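Local coordinates for protein beta-N-acetylhexosaminidase (Microbacterium sp. HJ5, PDB 7BWG) that probably releases terminal non-reducing N-acetyl-D-hexosamine residues from N-acetyl-beta-D-hexosaminides by hydrolysis, as a salt-tolerant glycoside hydrolase of family 20, at residues A[151-155]-A[205-210]; A[162-166]-A[221-227]; A[180-184]-A[197-202]. Residue numbers count along the deposited sequence, not the author numbering.

How the contacts relate
All three contacts lie in the catalytic TIM-barrel domain, along its first beta-alpha units. Following the chain, strand 141-147 leads into loop 151-155, then helix 155-166, strand 172-179, segment 180-184, helix 192-196, loop 197-210, helix 212-224 and strand 228-233. Contact 1 closes the loop from 151-155 to 205-210, joining the segments that lead into helices 155-166 and 212-224. Contact 2 joins the C-terminal ends of those helices. The segments come in the order 151-155, 162-166, 205-210, 221-227, so contacts 1 and 2 cross. Contact 3 closes a short excursion that contains helix 192-196 and is nested inside both. It touches contact 1, where Tyr210 N lies 2.5 Å from Arg184 O, a probable hydrogen bond.

Contact 1 (A[151-155]-A[205-210]); sequences HFHPV and DPGGFY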
ATOM      1  N   HIS A 151       4.680 -19.675  17.102  1.00 21.45           N
ATOM      2  CA  HIS A 151       4.266 -19.070  18.362  1.00 25.51           C
ATOM      3  C   HIS A 151       3.979 -17.602  18.101  1.00 22.00           C
ATOM      4  O   HIS A 151       4.887 -16.850  17.732  1.00 23.43           O
ATOM      5  CB  HIS A 151       5.345 -19.224  19.440  1.00 27.02           C
ATOM      6  CG  HIS A 151       5.324 -20.549  20.133  1.00 30.32           C
ATOM      7  ND1 HIS A 151       4.243 -20.988  20.866  1.00 37.09           N
ATOM      8  CD2 HIS A 151       6.257 -21.527  20.217  1.00 31.63           C
ATOM      9  CE1 HIS A 151       4.507 -22.182  21.365  1.00 31.94           C
ATOM     10  NE2 HIS A 151       5.723 -22.531  20.987  1.00 30.65           N
ATOM     11  N   PHE A 152       2.725 -17.196  18.283  1.00 19.00           N
ATOM     12  CA  PHE A 152       2.348 -15.809  18.036  1.00 20.05           C
ATOM     13  C   PHE A 152       3.041 -14.908  19.045  1.00 20.08           C
ATOM     14  O   PHE A 152       2.735 -14.944  20.241  1.00 21.32           O
ATOM     15  CB  PHE A 152       0.835 -15.634  18.105  1.00 22.75           C
ATOM     16  CG  PHE A 152       0.395 -14.210  17.925  1.00 23.09           C
ATOM     17  CD1 PHE A 152       0.684 -13.525  16.756  1.00 22.49           C
ATOM     18  CD2 PHE A 152      -0.286 -13.549  18.931  1.00 24.38           C
ATOM     19  CE1 PHE A 152       0.289 -12.213  16.590  1.00 21.44           C
ATOM     20  CE2 PHE A 152      -0.686 -12.237  18.771  1.00 27.81           C
ATOM     21  CZ  PHE A 152      -0.397 -11.567  17.599  1.00 24.54           C
ATOM     22  N   HIS A 153       3.980 -14.099  18.565  1.00 19.89           N
ATOM     23  CA  HIS A 153       4.684 -13.160  19.419  1.00 21.80           C
ATOM     24  C   HIS A 153       3.979 -11.813  19.374  1.00 21.36           C
ATOM     25  O   HIS A 153       3.788 -11.266  18.280  1.00 21.44           O
ATOM     26  CB  HIS A 153       6.130 -13.019  18.980  1.00 24.03           C
ATOM     27  CG  HIS A 153       6.919 -14.283  19.117  1.00 22.71           C
ATOM     28  ND1 HIS A 153       7.062 -14.943  20.320  1.00 23.97           N
ATOM     29  CD2 HIS A 153       7.595 -15.016  18.203  1.00 22.45           C
ATOM     30  CE1 HIS A 153       7.798 -16.024  20.140  1.00 22.91           C
ATOM     31  NE2 HIS A 153       8.135 -16.092  18.865  1.00 22.87           N
ATOM     32  N   PRO A 154       3.576 -11.255  20.510  1.00 21.81           N
ATOM     33  CA  PRO A 154       2.803 -10.010  20.495  1.00 23.33           C
ATOM     34  C   PRO A 154       3.639  -8.835  20.010  1.00 20.58           C
ATOM     35  O   PRO A 154       4.856  -8.917  19.837  1.00 19.30           O
ATOM     36  CB  PRO A 154       2.384  -9.835  21.958  1.00 23.96           C
ATOM     37  CG  PRO A 154       3.409 -10.596  22.735  1.00 19.18           C
ATOM     38  CD  PRO A 154       3.791 -11.764  21.876  1.00 20.16           C
ATOM     39  N   VAL A 155       2.943  -7.717  19.786  1.00 21.69           N
ATOM     40  CA  VAL A 155       3.598  -6.492  19.337  1.00 23.48           C
ATOM     41  C   VAL A 155       4.636  -6.030  20.347  1.00 25.27           C
ATOM     42  O   VAL A 155       5.678  -5.479  19.973  1.00 25.67           O
ATOM     43  CB  VAL A 155       2.544  -5.397  19.078  1.00 21.73           C
ATOM     44  CG1 VAL A 155       3.109  -4.313  18.183  1.00 22.70           C
ATOM     45  CG2 VAL A 155       1.288  -6.002  18.470  1.00 24.01           C
ATOM     46  N   ASP A 205      -0.478 -23.865  22.253  1.00 24.94           N
ATOM     47  CA  ASP A 205      -0.164 -22.599  22.892  1.00 25.62           C
ATOM     48  C   ASP A 205      -1.053 -21.489  22.345  1.00 28.58           C
ATOM     49  O   ASP A 205      -1.694 -21.654  21.303  1.00 28.56           O
ATOM     50  CB  ASP A 205       1.316 -22.265  22.674  1.00 28.61           C
ATOM     51  CG  ASP A 205       2.201 -22.823  23.774  1.00 37.74           C
ATOM     52  OD1 ASP A 205       2.036 -22.405  24.939  1.00 39.11           O
ATOM     53  OD2 ASP A 205       3.051 -23.688  23.477  1.00 38.60           O
ATOM     54  N   PRO A 206      -1.141 -20.349  23.039  1.00 30.47           N
ATOM     55  CA  PRO A 206      -2.057 -19.289  22.596  1.00 26.25           C
ATOM     56  C   PRO A 206      -1.757 -18.820  21.180  1.00 26.50           C
ATOM     57  O   PRO A 206      -0.599 -18.677  20.781  1.00 25.20           O
ATOM     58  CB  PRO A 206      -1.821 -18.169  23.614  1.00 26.38           C
ATOM     59  CG  PRO A 206      -1.340 -18.861  24.828  1.00 25.44           C
ATOM     60  CD  PRO A 206      -0.541 -20.038  24.351  1.00 28.63           C
ATOM     61  N   GLY A 207      -2.823 -18.580  20.420  1.00 29.23           N
ATOM     62  CA  GLY A 207      -2.699 -18.089  19.063  1.00 25.25           C
ATOM     63  C   GLY A 207      -2.792 -16.580  18.979  1.00 26.96           C
ATOM     64  O   GLY A 207      -2.106 -15.870  19.720  1.00 27.54           O
ATOM     65  N   GLY A 208      -3.638 -16.080  18.090  1.00 26.67           N
ATOM     66  CA  GLY A 208      -3.806 -14.654  17.891  1.00 24.71           C
ATOM     67  C   GLY A 208      -3.233 -14.204  16.558  1.00 23.39           C
ATOM     68  O   GLY A 208      -2.680 -14.985  15.785  1.00 24.98           O
ATOM     69  N   PHE A 209      -3.378 -12.905  16.308  1.00 27.85           N
ATOM     70  CA  PHE A 209      -2.937 -12.316  15.054  1.00 23.99           C
ATOM     71  C   PHE A 209      -2.691 -10.830  15.259  1.00 26.13           C
ATOM     72  O   PHE A 209      -3.122 -10.236  16.252  1.00 29.35           O
ATOM     73  CB  PHE A 209      -3.966 -12.539  13.939  1.00 24.88           C
ATOM     74  CG  PHE A 209      -5.340 -12.015  14.266  1.00 25.92           C
ATOM     75  CD1 PHE A 209      -6.276 -12.828  14.883  1.00 27.69           C
ATOM     76  CD2 PHE A 209      -5.695 -10.712  13.955  1.00 27.05           C
ATOM     77  CE1 PHE A 209      -7.539 -12.352  15.185  1.00 28.95           C
ATOM     78  CE2 PHE A 209      -6.955 -10.230  14.254  1.00 28.37           C
ATOM     79  CZ  PHE A 209      -7.879 -11.052  14.870  1.00 28.47           C
ATOM     80  N   TYR A 210      -1.991 -10.233  14.302  1.00 22.72           N
ATOM     81  CA  TYR A 210      -1.817  -8.788  14.252  1.00 23.99           C
ATOM     82  C   TYR A 210      -2.968  -8.185  13.457  1.00 26.35           C
ATOM     83  O   TYR A 210      -3.194  -8.565  12.303  1.00 27.33           O
ATOM     84  CB  TYR A 210      -0.485  -8.414  13.604  1.00 22.00           C
ATOM     85  CG  TYR A 210       0.744  -8.905  14.334  1.00 21.94           C
ATOM     86  CD1 TYR A 210       0.845  -8.806  15.715  1.00 22.03           C
ATOM     87  CD2 TYR A 210       1.811  -9.459  13.637  1.00 22.12           C
ATOM     88  CE1 TYR A 210       1.973  -9.250  16.381  1.00 20.60           C
ATOM     89  CE2 TYR A 210       2.940  -9.907  14.294  1.00 22.54           C
ATOM     90  CZ  TYR A 210       3.015  -9.801  15.665  1.00 21.77           C
ATOM     91  OH  TYR A 210       4.139 -10.245  16.322  1.00 23.68           O
TER
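Two beta-alpha loops of the TIM barrel meet here, mainly through aromatic packing: 151-155, after strand 141-147, leads into helix 155-166, while segment 205-210, in the long connection after strand 172-179, leads into helix 212-224. The segments run in roughly the same direction, 36° apart, and come closest at Phe152 and Gly207, whose CA atoms are 5.6 Å apart. Phe152 points at the other loop and lays its ring along the 207-210 backbone. Gly208 CA sits over the face of that ring, 4.2 Å from its centroid, as a CH-pi contact. The ring also meets Tyr210 obliquely, centroids 4.9 Å apart and planes at 53°, with Phe152 CE1 3.4 Å from Tyr210 CE1. Val155 CG2 is 3.9 Å from Tyr210 CE1, and both side chains continue onto Ile218 of helix 212-224.

Carbonyls of the 207-209 backbone line one side of the same ring: Gly207 O is 3.1 Å from Phe152 CD2 and Phe209 O is 3.3 Å from Phe152 CZ. A CB on Gly208 (phi/psi 110/179) would strike both Phe152 CD2 and the preceding carbonyl, so the position calls for glycine twice over.

At the other end a carboxylate oxygen meets a ring edge: Asp205 OD2 is 3.0 Å from the carbon His151 CE1, a close C...O approach and not a hydrogen bond, while Asp205 OD1 forms a salt bridge with Arg455. His153 turns away, and its NE2 and Ser451 OG are hydrogen-bonded.

The loops thus hold together by packing an aromatic pair against a glycine backbone, while Asp205 and His153 tie them to the 451-455 region.

Contact 2 (A[162-166]-A[221-227]); sequences IGHAA and YAASRHM
Two neighbouring outer helices of the TIM barrel, 155-166 and 212-224, pack here at their C-terminal ends, in successive beta-alpha units. Build 162-166 as regular alpha-helix, with Ala166 N bonded to Ile162 O at 3.0 Å. Residues 221-224 are also helical, and a Schellman motif ends that helix: His226, at phi/psi 60/33, is the C-prime residue, with Met227 N to Ala222 O at 2.5 Å and His226 N to Ala223 O at 2.8 Å. Set the CA atoms of Ile162 and Ala222 6.3 Å apart, and those of Ala166 and Arg225 likewise.

Ile162 (chi1 m, chi2 t) points into the interface. Its CG2 lies 3.6 Å from Tyr221 CD1, at the ring edge, and 3.7 Å from Met227 CE, while its CD1 is 3.7 Å from Ala222 CB. Tyr221 takes chi1 t, which carries its ring past Gly163, whose N is 4.4 Å from Tyr221 CE1. Met227 (chi1 m, chi2 -140° between wells, chi3 m) brings its SD 4.3 Å from Ala165 CB. Leu173 of strand 172-179 touches both Ile162 and Met227, which places the contact against the barrel strands. Ala166 closes the row, its CB 3.9 Å from Arg225 CB and 4.4 Å from Met227 SD.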
ATOM      1  N   ILE A 162      12.887  -5.314  17.879  1.00 19.55           N
ATOM      2  CA  ILE A 162      13.280  -4.305  16.902  1.00 21.67           C
ATOM      3  C   ILE A 162      14.401  -3.437  17.461  1.00 24.75           C
ATOM      4  O   ILE A 162      15.369  -3.122  16.760  1.00 25.87           O
ATOM      5  CB  ILE A 162      12.060  -3.463  16.484  1.00 24.82           C
ATOM      6  CG1 ILE A 162      11.132  -4.281  15.584  1.00 21.38           C
ATOM      7  CG2 ILE A 162      12.502  -2.185  15.783  1.00 21.58           C
ATOM      8  CD1 ILE A 162      10.007  -3.477  14.969  1.00 23.54           C
ATOM      9  N   GLY A 163      14.297  -3.050  18.733  1.00 23.10           N
ATOM     10  CA  GLY A 163      15.355  -2.262  19.343  1.00 20.91           C
ATOM     11  C   GLY A 163      16.634  -3.053  19.537  1.00 20.78           C
ATOM     12  O   GLY A 163      17.734  -2.520  19.373  1.00 23.16           O
ATOM     13  N   HIS A 164      16.508  -4.337  19.887  1.00 18.48           N
ATOM     14  CA  HIS A 164      17.688  -5.174  20.083  1.00 21.93           C
ATOM     15  C   HIS A 164      18.468  -5.334  18.784  1.00 25.17           C
ATOM     16  O   HIS A 164      19.695  -5.183  18.758  1.00 24.11           O
ATOM     17  CB  HIS A 164      17.275  -6.540  20.632  1.00 27.89           C
ATOM     18  CG  HIS A 164      16.563  -6.475  21.947  1.00 25.25           C
ATOM     19  ND1 HIS A 164      16.548  -5.342  22.731  1.00 22.55           N
ATOM     20  CD2 HIS A 164      15.843  -7.406  22.617  1.00 22.32           C
ATOM     21  CE1 HIS A 164      15.847  -5.577  23.826  1.00 25.25           C
ATOM     22  NE2 HIS A 164      15.409  -6.822  23.782  1.00 23.10           N
ATOM     23  N   ALA A 165      17.767  -5.648  17.691  1.00 26.20           N
ATOM     24  CA  ALA A 165      18.434  -5.801  16.404  1.00 23.25           C
ATOM     25  C   ALA A 165      18.980  -4.476  15.891  1.00 23.33           C
ATOM     26  O   ALA A 165      20.007  -4.455  15.204  1.00 25.21           O
ATOM     27  CB  ALA A 165      17.473  -6.408  15.383  1.00 20.05           C
ATOM     28  N   ALA A 166      18.310  -3.365  16.209  1.00 19.45           N
ATOM     29  CA  ALA A 166      18.780  -2.066  15.744  1.00 25.31           C
ATOM     30  C   ALA A 166      20.054  -1.638  16.460  1.00 23.99           C
ATOM     31  O   ALA A 166      20.846  -0.871  15.903  1.00 22.50           O
ATOM     32  CB  ALA A 166      17.688  -1.013  15.927  1.00 28.41           C
ATOM     33  N   TYR A 221       7.157   1.677  14.237  1.00 23.09           N
ATOM     34  CA  TYR A 221       8.207   1.511  15.236  1.00 22.46           C
ATOM     35  C   TYR A 221       9.526   1.125  14.579  1.00 24.95           C
ATOM     36  O   TYR A 221      10.587   1.636  14.956  1.00 26.15           O
ATOM     37  CB  TYR A 221       7.786   0.460  16.263  1.00 22.59           C
ATOM     38  CG  TYR A 221       8.721   0.326  17.444  1.00 20.66           C
ATOM     39  CD1 TYR A 221       9.792  -0.557  17.410  1.00 21.51           C
ATOM     40  CD2 TYR A 221       8.528   1.076  18.596  1.00 21.79           C
ATOM     41  CE1 TYR A 221      10.648  -0.683  18.486  1.00 23.63           C
ATOM     42  CE2 TYR A 221       9.379   0.954  19.680  1.00 25.36           C
ATOM     43  CZ  TYR A 221      10.436   0.073  19.619  1.00 24.27           C
ATOM     44  OH  TYR A 221      11.288  -0.053  20.693  1.00 24.74           O
ATOM     45  N   ALA A 222       9.476   0.224  13.594  1.00 22.71           N
ATOM     46  CA  ALA A 222      10.686  -0.162  12.880  1.00 23.11           C
ATOM     47  C   ALA A 222      11.262   0.998  12.081  1.00 21.76           C
ATOM     48  O   ALA A 222      12.484   1.088  11.912  1.00 20.85           O
ATOM     49  CB  ALA A 222      10.399  -1.349  11.960  1.00 19.17           C
ATOM     50  N   ALA A 223      10.404   1.893  11.584  1.00 23.15           N
ATOM     51  CA  ALA A 223      10.892   3.046  10.833  1.00 23.71           C
ATOM     52  C   ALA A 223      11.658   4.007  11.733  1.00 25.62           C
ATOM     53  O   ALA A 223      12.681   4.568  11.322  1.00 24.50           O
ATOM     54  CB  ALA A 223       9.724   3.761  10.152  1.00 23.55           C
ATOM     55  N   SER A 224      11.179   4.212  12.963  1.00 26.37           N
ATOM     56  CA  SER A 224      11.900   5.050  13.915  1.00 22.56           C
ATOM     57  C   SER A 224      13.253   4.459  14.286  1.00 21.54           C
ATOM     58  O   SER A 224      14.161   5.205  14.666  1.00 20.69           O
ATOM     59  CB  SER A 224      11.057   5.266  15.173  1.00 18.93           C
ATOM     60  OG  SER A 224      10.578   4.035  15.685  1.00 22.31           O
ATOM     61  N   ARG A 225      13.405   3.141  14.186  1.00 22.51           N
ATOM     62  CA  ARG A 225      14.699   2.488  14.319  1.00 24.41           C
ATOM     63  C   ARG A 225      15.371   2.270  12.971  1.00 23.33           C
ATOM     64  O   ARG A 225      16.367   1.542  12.898  1.00 22.35           O
ATOM     65  CB  ARG A 225      14.549   1.150  15.053  1.00 20.13           C
ATOM     66  CG  ARG A 225      14.509   1.260  16.573  1.00 18.94           C
ATOM     67  CD  ARG A 225      13.151   1.741  17.061  1.00 21.42           C
ATOM     68  NE  ARG A 225      13.224   2.337  18.392  1.00 22.91           N
ATOM     69  CZ  ARG A 225      12.270   3.096  18.922  1.00 26.31           C
ATOM     70  NH1 ARG A 225      11.167   3.355  18.232  1.00 26.23           N
ATOM     71  NH2 ARG A 225      12.419   3.597  20.140  1.00 27.60           N
ATOM     72  N   HIS A 226      14.836   2.876  11.908  1.00 22.02           N
ATOM     73  CA  HIS A 226      15.396   2.790  10.558  1.00 20.65           C
ATOM     74  C   HIS A 226      15.456   1.350  10.058  1.00 18.01           C
ATOM     75  O   HIS A 226      16.360   0.976   9.307  1.00 18.18           O
ATOM     76  CB  HIS A 226      16.776   3.449  10.490  1.00 23.25           C
ATOM     77  CG  HIS A 226      16.813   4.818  11.095  1.00 25.21           C
ATOM     78  ND1 HIS A 226      17.020   5.031  12.441  1.00 26.64           N
ATOM     79  CD2 HIS A 226      16.652   6.043  10.540  1.00 25.04           C
ATOM     80  CE1 HIS A 226      16.994   6.328  12.689  1.00 30.03           C
ATOM     81  NE2 HIS A 226      16.772   6.964  11.553  1.00 28.77           N
ATOM     82  N   MET A 227      14.489   0.538  10.473  1.00 18.48           N
ATOM     83  CA  MET A 227      14.338  -0.829  10.000  1.00 21.36           C
ATOM     84  C   MET A 227      13.122  -0.917   9.089  1.00 18.53           C
ATOM     85  O   MET A 227      12.110  -0.251   9.324  1.00 20.51           O
ATOM     86  CB  MET A 227      14.177  -1.808  11.165  1.00 19.54           C
ATOM     87  CG  MET A 227      15.282  -1.760  12.205  1.00 26.45           C
ATOM     88  SD  MET A 227      15.726  -3.408  12.790  1.00 35.88           S
ATOM     89  CE  MET A 227      14.108  -4.106  13.114  1.00 22.52           C
TER

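Contact 3 (A[180-184]-A[197-202]); sequences DQGWR and ASSTAV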
ATOM      1  N   ASP A 180       2.017 -23.527   8.757  1.00 23.03           N
ATOM      2  CA  ASP A 180       1.058 -24.587   9.043  1.00 21.50           C
ATOM      3  C   ASP A 180       0.450 -24.475  10.434  1.00 24.01           C
ATOM      4  O   ASP A 180      -0.484 -25.223  10.745  1.00 24.93           O
ATOM      5  CB  ASP A 180       1.729 -25.953   8.893  1.00 20.07           C
ATOM      6  CG  ASP A 180       2.285 -26.179   7.504  1.00 24.74           C
ATOM      7  OD1 ASP A 180       1.562 -25.901   6.526  1.00 26.26           O
ATOM      8  OD2 ASP A 180       3.445 -26.630   7.389  1.00 31.68           O
ATOM      9  N   GLN A 181       0.947 -23.567  11.270  1.00 23.59           N
ATOM     10  CA  GLN A 181       0.522 -23.472  12.657  1.00 19.55           C
ATOM     11  C   GLN A 181      -0.357 -22.264  12.939  1.00 19.09           C
ATOM     12  O   GLN A 181      -0.932 -22.181  14.030  1.00 23.84           O
ATOM     13  CB  GLN A 181       1.750 -23.437  13.582  1.00 21.47           C
ATOM     14  CG  GLN A 181       2.562 -24.733  13.614  1.00 22.04           C
ATOM     15  CD  GLN A 181       3.298 -25.012  12.313  1.00 21.75           C
ATOM     16  OE1 GLN A 181       3.487 -24.117  11.487  1.00 22.10           O
ATOM     17  NE2 GLN A 181       3.714 -26.258  12.124  1.00 25.96           N
ATOM     18  N   GLY A 182      -0.481 -21.332  11.996  1.00 18.97           N
ATOM     19  CA  GLY A 182      -1.327 -20.174  12.200  1.00 22.02           C
ATOM     20  C   GLY A 182      -1.175 -19.100  11.142  1.00 25.22           C
ATOM     21  O   GLY A 182      -0.186 -19.072  10.404  1.00 25.08           O
ATOM     22  N   TRP A 183      -2.165 -18.212  11.061  1.00 26.05           N
ATOM     23  CA  TRP A 183      -2.142 -17.050  10.181  1.00 22.92           C
ATOM     24  C   TRP A 183      -2.210 -15.805  11.055  1.00 24.49           C
ATOM     25  O   TRP A 183      -3.151 -15.651  11.841  1.00 25.89           O
ATOM     26  CB  TRP A 183      -3.308 -17.090   9.191  1.00 19.41           C
ATOM     27  CG  TRP A 183      -3.365 -15.908   8.281  1.00 21.72           C
ATOM     28  CD1 TRP A 183      -3.876 -14.677   8.567  1.00 22.81           C
ATOM     29  CD2 TRP A 183      -2.893 -15.842   6.931  1.00 21.19           C
ATOM     30  NE1 TRP A 183      -3.750 -13.848   7.480  1.00 25.40           N
ATOM     31  CE2 TRP A 183      -3.150 -14.540   6.461  1.00 22.52           C
ATOM     32  CE3 TRP A 183      -2.280 -16.759   6.073  1.00 23.26           C
ATOM     33  CZ2 TRP A 183      -2.813 -14.131   5.173  1.00 24.39           C
ATOM     34  CZ3 TRP A 183      -1.942 -16.350   4.797  1.00 21.10           C
ATOM     35  CH2 TRP A 183      -2.214 -15.051   4.358  1.00 23.46           C
ATOM     36  N   ARG A 184      -1.228 -14.914  10.912  1.00 19.17           N
ATOM     37  CA  ARG A 184      -0.994 -13.886  11.918  1.00 25.41           C
ATOM     38  C   ARG A 184      -1.292 -12.458  11.473  1.00 28.21           C
ATOM     39  O   ARG A 184      -1.252 -11.557  12.316  1.00 28.34           O
ATOM     40  CB  ARG A 184       0.459 -13.956  12.411  1.00 22.76           C
ATOM     41  CG  ARG A 184       0.837 -15.294  13.031  1.00 21.51           C
ATOM     42  CD  ARG A 184      -0.204 -15.740  14.041  1.00 19.03           C
ATOM     43  NE  ARG A 184       0.110 -17.036  14.639  1.00 22.83           N
ATOM     44  CZ  ARG A 184      -0.774 -17.793  15.279  1.00 24.93           C
ATOM     45  NH1 ARG A 184      -2.030 -17.385  15.407  1.00 24.58           N
ATOM     46  NH2 ARG A 184      -0.405 -18.957  15.794  1.00 20.89           N
ATOM     47  N   ALA A 197      -8.026 -19.170  11.421  1.00 29.19           N
ATOM     48  CA  ALA A 197      -6.702 -19.753  11.253  1.00 27.10           C
ATOM     49  C   ALA A 197      -5.679 -19.220  12.247  1.00 26.13           C
ATOM     50  O   ALA A 197      -4.521 -19.651  12.207  1.00 27.24           O
ATOM     51  CB  ALA A 197      -6.192 -19.529   9.823  1.00 26.83           C
ATOM     52  N   SER A 198      -6.069 -18.312  13.139  1.00 25.40           N
ATOM     53  CA  SER A 198      -5.165 -17.736  14.126  1.00 28.80           C
ATOM     54  C   SER A 198      -5.464 -18.208  15.542  1.00 26.57           C
ATOM     55  O   SER A 198      -4.906 -17.661  16.498  1.00 24.89           O
ATOM     56  CB  SER A 198      -5.224 -16.209  14.065  1.00 28.02           C
ATOM     57  OG  SER A 198      -6.544 -15.765  13.806  1.00 29.27           O
ATOM     58  N   SER A 199      -6.326 -19.213  15.699  1.00 24.90           N
ATOM     59  CA  SER A 199      -6.730 -19.635  17.034  1.00 23.56           C
ATOM     60  C   SER A 199      -5.612 -20.365  17.767  1.00 27.20           C
ATOM     61  O   SER A 199      -5.525 -20.285  18.997  1.00 32.15           O
ATOM     62  CB  SER A 199      -7.968 -20.527  16.947  1.00 26.83           C
ATOM     63  OG  SER A 199      -7.792 -21.550  15.980  1.00 24.01           O
ATOM     64  N   THR A 200      -4.748 -21.065  17.041  1.00 25.31           N
ATOM     65  CA  THR A 200      -3.824 -22.019  17.635  1.00 22.23           C
ATOM     66  C   THR A 200      -2.380 -21.542  17.513  1.00 21.98           C
ATOM     67  O   THR A 200      -2.074 -20.528  16.879  1.00 21.66           O
ATOM     68  CB  THR A 200      -3.992 -23.394  16.986  1.00 21.24           C
ATOM     69  OG1 THR A 200      -3.624 -23.323  15.602  1.00 21.56           O
ATOM     70  CG2 THR A 200      -5.433 -23.853  17.094  1.00 25.47           C
ATOM     71  N   ALA A 201      -1.496 -22.287  18.173  1.00 24.18           N
ATOM     72  CA  ALA A 201      -0.054 -22.190  18.004  1.00 21.84           C
ATOM     73  C   ALA A 201       0.509 -23.593  18.189  1.00 21.85           C
ATOM     74  O   ALA A 201      -0.223 -24.535  18.504  1.00 18.32           O
ATOM     75  CB  ALA A 201       0.561 -21.187  18.986  1.00 20.43           C
ATOM     76  N   VAL A 202       1.819 -23.740  17.993  1.00 20.18           N
ATOM     77  CA  VAL A 202       2.426 -25.058  18.116  1.00 23.12           C
ATOM     78  C   VAL A 202       2.380 -25.509  19.571  1.00 22.86           C
ATOM     79  O   VAL A 202       2.565 -24.709  20.499  1.00 23.35           O
ATOM     80  CB  VAL A 202       3.860 -25.050  17.553  1.00 22.48           C
ATOM     81  CG1 VAL A 202       4.809 -24.296  18.465  1.00 21.78           C
ATOM     82  CG2 VAL A 202       4.347 -26.469  17.325  1.00 24.52           C
TER
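Segment 180-184 turns out of strand 172-179 and is weakly strand-like at 182-183, where it pairs antiparallel with that strand; segment 197-202 is irregular loop following helix 192-196. Their backbones approach to 4.9 Å between the CA atoms of Gly182 and Ser198, and to 5.5 Å between those of Gln181 and Ala201. One main-chain hydrogen bond joins them, Trp183 N to Ala197 O at 3.0 Å, and the same carbonyl receives a CA-H...O contact from Gly182 CA at 3.2 Å. Gly182 is extended at phi/psi 170/162, and a CB there would run into Arg184 NH2.

Arg184 dominates the side chains. Although its CA-to-CB bond points away, the guanidinium folds back and meets carbonyls near its plane: NH2 bonds to Thr200 O at 2.5 Å, nearly linear at 173°, and NH1 bonds weakly to Ser198 O at 3.1 Å. The group is also used by Gly208 O, through NH1, and by Ala149 O, through NH2. Thr200 OG1 gives a weak bond to Gln181 O at 3.3 Å. Gln181 CG lies 4.2 Å from Val202 CB, and its NE2 is bonded to Gly279 O. Apolar packing is modest: Trp183 CB is 3.8 Å from Ala197 CB, and the indole reaches helix 192-196 instead.

A buried arginine thus gathers main-chain carbonyls from two beta-alpha loops of the barrel, its charge met by carbonyl oxygens and the irregular 197-202 backbone held by its guanidinium.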